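Local coordinates for synaptonemal complex protein 2 (Mus musculus, PDB 5IWZ), which is a major component of the axial and lateral elements of synaptonemal complexes, required for meiotic chromosome synapsis, fertility and insertion of SYCP3 into the complexes, at residues I72-S75 against I76-S80; L91-M94 against I95-L99. All coordinates share one frame; numbering follows the deposited sequence.

Contact 1: residues I72-S75 against I76-S80; sequences ILIS and IGRCS
Ile72 and Ile76 stand one turn apart near the C-terminal end of helix 66-79, in the armadillo-repeat-like domain of the protein. Their side chains lie alongside each other and point the same way, with CG2 of Ile72 3.9 Å from CD1 of Ile76. The methyl CG2 of Ile72 can face its neighbour because it is anti to the backbone N, while CG1 (chi1 -61°) leads away from Ile76. Ile72 packs on Leu56 and Ile57 of helix 49-63, and Ile76 on Leu53, a setting that suits branched, wholly apolar residues. On another side of the helix CG2 of Ile74 lies 4.1 Å from CG of Arg78, whose aliphatic stem crosses the isoleucine obliquely; beyond it the chain bends at chi3 and NH1 bonds to Ile35 O. Ser75, small enough to sit against Leu29 and Leu33, turns its hydroxyl back to Ser71 O. The backbone ladder begins with Ile76 N to Ile72 O at 3.1 Å, and the last rung, Cys79 N to Ser75 O at 3.2 Å, is more bent (150° at the hydrogen). Gly77 O then accepts two bonds, from Ser80 N at 3.1 Å and from Ser80 OG at 3.0 Å, both reaching the same face of its carbonyl plane. Regular i to i+4 bonds with apolar residues turned toward neighbouring helices are what a helix packed within an alpha-helical, armadillo-like domain shows.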
loop_
_atom_site.group_PDB
_atom_site.type_symbol
_atom_site.label_atom_id
_atom_site.label_comp_id
_atom_site.label_asym_id
_atom_site.label_seq_id
_atom_site.Cartn_x
_atom_site.Cartn_y
_atom_site.Cartn_z
ATOM N N ILE A 72 -1.446 -0.458 20.181
ATOM C CA ILE A 72 -1.847 0.861 20.666
ATOM C C ILE A 72 -2.619 1.611 19.585
ATOM O O ILE A 72 -3.680 2.191 19.848
ATOM C CB ILE A 72 -0.621 1.671 21.137
ATOM C CG1 ILE A 72 0.095 0.967 22.298
ATOM C CG2 ILE A 72 -1.071 3.039 21.571
ATOM C CD1 ILE A 72 1.594 1.317 22.415
ATOM N N LEU A 73 -2.088 1.629 18.355
ATOM C CA LEU A 73 -2.733 2.385 17.280
ATOM C C LEU A 73 -4.138 1.871 17.016
ATOM O O LEU A 73 -5.056 2.656 16.744
ATOM C CB LEU A 73 -1.895 2.307 16.000
ATOM C CG LEU A 73 -0.539 2.989 16.067
ATOM C CD1 LEU A 73 0.326 2.511 14.918
ATOM C CD2 LEU A 73 -0.717 4.502 16.008
ATOM N N ILE A 74 -4.325 0.553 17.101
ATOM C CA ILE A 74 -5.638 -0.041 16.873
ATOM C C ILE A 74 -6.607 0.341 17.985
ATOM O O ILE A 74 -7.787 0.616 17.729
ATOM C CB ILE A 74 -5.489 -1.564 16.721
ATOM C CG1 ILE A 74 -4.881 -1.898 15.346
ATOM C CG2 ILE A 74 -6.821 -2.288 16.918
ATOM C CD1 ILE A 74 -4.345 -3.344 15.234
ATOM N N SER A 75 -6.123 0.400 19.231
ATOM C CA SER A 75 -6.982 0.773 20.356
ATOM C C SER A 75 -7.510 2.192 20.212
ATOM O O SER A 75 -8.685 2.455 20.493
ATOM C CB SER A 75 -6.218 0.632 21.679
ATOM O OG SER A 75 -5.658 -0.672 21.796
ATOM N N ILE A 76 -6.650 3.129 19.808
ATOM C CA ILE A 76 -7.083 4.516 19.630
ATOM C C ILE A 76 -8.143 4.604 18.537
ATOM O O ILE A 76 -9.208 5.203 18.723
ATOM C CB ILE A 76 -5.876 5.413 19.304
ATOM C CG1 ILE A 76 -4.811 5.292 20.392
ATOM C CG2 ILE A 76 -6.319 6.857 19.128
ATOM C CD1 ILE A 76 -3.426 5.711 19.912
ATOM N N GLY A 77 -7.873 3.984 17.389
ATOM C CA GLY A 77 -8.821 4.038 16.285
ATOM C C GLY A 77 -10.155 3.388 16.607
ATOM O O GLY A 77 -11.213 3.953 16.328
ATOM N N ARG A 78 -10.124 2.182 17.182
ATOM C CA ARG A 78 -11.366 1.468 17.500
ATOM C C ARG A 78 -12.231 2.269 18.461
ATOM O O ARG A 78 -13.463 2.255 18.366
ATOM C CB ARG A 78 -11.071 0.097 18.122
ATOM C CG ARG A 78 -10.654 -1.001 17.163
ATOM C CD ARG A 78 -10.827 -2.398 17.799
ATOM N NE ARG A 78 -10.872 -2.333 19.260
ATOM C CZ ARG A 78 -11.852 -2.838 20.010
ATOM N NH1 ARG A 78 -12.875 -3.459 19.441
ATOM N NH2 ARG A 78 -11.810 -2.733 21.332
ATOM N N CYS A 79 -11.610 2.940 19.416
ATOM C CA CYS A 79 -12.355 3.667 20.423
ATOM C C CYS A 79 -12.558 5.131 20.062
ATOM O O CYS A 79 -13.141 5.859 20.864
ATOM C CB CYS A 79 -11.644 3.557 21.781
ATOM S SG CYS A 79 -11.337 1.863 22.291
ATOM N N SER A 80 -12.101 5.565 18.880
ATOM C CA SER A 80 -11.960 6.997 18.611
ATOM C C SER A 80 -13.291 7.733 18.727
ATOM O O SER A 80 -13.343 8.851 19.252
ATOM C CB SER A 80 -11.354 7.212 17.222
ATOM O OG SER A 80 -12.223 6.734 16.206
#

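Contact 2: residues L91-M94 against I95-L99; sequences LQTM and IKQGL
Leu91, in the first turn of helix 90-97, meets Leu99, just beyond its C-terminal end, CD1 of the first lying 3.9 Å from CD2 of the second. Nearby, CB of Met94 is 4.1 Å from CB of Leu99, and CD1 of Ile95 lies 4.4 Å from CG of Leu91. With CG anti to the backbone N (chi1 164°), Leu99 carries CD2 to Leu91 CD1 and Met94 CB. Among the polar side chains, Gln92 bends at chi2 to bring OE1, an oxygen hydrogen-bonded to Ser143, within 3.5 Å of CD1 of Ile95. Thr93 sends its hydroxyl to Ala89 O, leaving CG2 to lie 3.9 Å from CE of Lys96 and 3.8 Å from OE1 of Gln97. Gln97 runs extended beyond CG, beside Thr93, and its NE2 bonds to Lys47 O; an alanine here would probably leave the Lys47 carbonyl without this donor and bare part of the Thr93 methyl. In the backbone, Leu99 N to Met94 O at 2.9 Å spans five residues. With Gly98 N bonded to Ile95 O and Gly98 at positive phi (107°), this forms a Schellman motif, where a side chain would jam against the preceding carbonyl; Gly98 is also the N-cap of helix 99-108. Leu91, Ile95 and Leu99 face helix 123-141, Met94 packs on Phe49 of helix 49-63, and strand 83-85 touches Thr93 and Met94 through Ile85.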
loop_
_atom_site.group_PDB
_atom_site.type_symbol
_atom_site.label_atom_id
_atom_site.label_comp_id
_atom_site.label_asym_id
_atom_site.label_seq_id
_atom_site.Cartn_x
_atom_site.Cartn_y
_atom_site.Cartn_z
ATOM N N LEU A 91 -11.870 12.823 19.825
ATOM C CA LEU A 91 -10.980 12.900 18.676
ATOM C C LEU A 91 -10.732 14.352 18.289
ATOM O O LEU A 91 -9.591 14.741 18.007
ATOM C CB LEU A 91 -11.548 12.092 17.503
ATOM C CG LEU A 91 -10.583 11.810 16.350
ATOM C CD1 LEU A 91 -9.304 11.164 16.860
ATOM C CD2 LEU A 91 -11.224 10.936 15.283
ATOM N N GLN A 92 -11.778 15.180 18.327
ATOM C CA GLN A 92 -11.621 16.577 17.930
ATOM C C GLN A 92 -10.784 17.353 18.935
ATOM O O GLN A 92 -10.019 18.248 18.553
ATOM C CB GLN A 92 -12.987 17.233 17.746
ATOM C CG GLN A 92 -13.407 17.325 16.294
ATOM C CD GLN A 92 -12.458 18.189 15.465
ATOM O OE1 GLN A 92 -12.056 17.813 14.362
ATOM N NE2 GLN A 92 -12.099 19.354 15.995
ATOM N N THR A 93 -10.909 17.024 20.220
ATOM C CA THR A 93 -10.042 17.636 21.222
ATOM C C THR A 93 -8.582 17.255 21.004
ATOM O O THR A 93 -7.683 18.091 21.154
ATOM C CB THR A 93 -10.491 17.229 22.622
ATOM O OG1 THR A 93 -11.882 17.524 22.766
ATOM C CG2 THR A 93 -9.701 17.996 23.667
ATOM N N MET A 94 -8.316 15.998 20.663
ATOM C CA MET A 94 -6.932 15.610 20.424
ATOM C C MET A 94 -6.395 16.268 19.161
ATOM O O MET A 94 -5.219 16.652 19.114
ATOM C CB MET A 94 -6.807 14.084 20.361
ATOM C CG MET A 94 -6.948 13.453 21.739
ATOM S SD MET A 94 -6.483 11.701 21.808
ATOM C CE MET A 94 -7.802 10.963 20.866
ATOM N N ILE A 95 -7.237 16.416 18.134
ATOM C CA ILE A 95 -6.835 17.165 16.946
ATOM C C ILE A 95 -6.472 18.587 17.331
ATOM O O ILE A 95 -5.437 19.113 16.905
ATOM C CB ILE A 95 -7.941 17.141 15.877
ATOM C CG1 ILE A 95 -8.073 15.758 15.268
ATOM C CG2 ILE A 95 -7.656 18.149 14.785
ATOM C CD1 ILE A 95 -9.330 15.624 14.471
ATOM N N LYS A 96 -7.294 19.213 18.181
ATOM C CA LYS A 96 -6.991 20.560 18.643
ATOM C C LYS A 96 -5.761 20.599 19.549
ATOM O O LYS A 96 -5.112 21.651 19.650
ATOM C CB LYS A 96 -8.215 21.162 19.354
ATOM C CG LYS A 96 -8.257 20.968 20.866
ATOM C CD LYS A 96 -9.245 21.913 21.568
ATOM C CE LYS A 96 -9.140 21.795 23.100
ATOM N NZ LYS A 96 -7.766 22.110 23.606
ATOM N N GLN A 97 -5.412 19.484 20.193
ATOM C CA GLN A 97 -4.199 19.412 21.002
ATOM C C GLN A 97 -2.964 19.081 20.169
ATOM O O GLN A 97 -1.853 19.083 20.709
ATOM C CB GLN A 97 -4.363 18.374 22.120
ATOM C CG GLN A 97 -5.313 18.777 23.230
ATOM C CD GLN A 97 -5.483 17.683 24.275
ATOM O OE1 GLN A 97 -6.173 16.688 24.037
ATOM N NE2 GLN A 97 -4.854 17.862 25.440
ATOM N N GLY A 98 -3.137 18.784 18.879
ATOM C CA GLY A 98 -2.027 18.587 17.967
ATOM C C GLY A 98 -1.788 17.146 17.566
ATOM O O GLY A 98 -0.647 16.770 17.267
ATOM N N LEU A 99 -2.854 16.332 17.536
ATOM C CA LEU A 99 -2.694 14.895 17.287
ATOM C C LEU A 99 -2.036 14.618 15.937
ATOM O O LEU A 99 -1.195 13.715 15.822
ATOM C CB LEU A 99 -4.050 14.195 17.370
ATOM C CG LEU A 99 -4.167 12.776 16.789
ATOM C CD1 LEU A 99 -3.220 11.789 17.492
ATOM C CD2 LEU A 99 -5.614 12.303 16.869
#

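Contacts 1 and 2 lie in series within the armadillo-repeat-like domain, on helices 66-79 and 90-97, their centres about 14 Å apart. They touch where Ser80 O packs against CB of Leu91. Both helices lean on helices 49-63 and 123-141, with Val138 touching Ser80 of the first contact and Leu91 of the second. The first is buried, Ile72 and Ile76 packing against helix 49-63 and its one arginine tied to a loop carbonyl. The second is partly buried: leucine, isoleucine and methionine face inward, while Lys96 is exposed. Each contact reaches a helix end, but serine grips a carbonyl at residues 72-80, whereas at residues 91-99 a glycine ends one helix and caps the next.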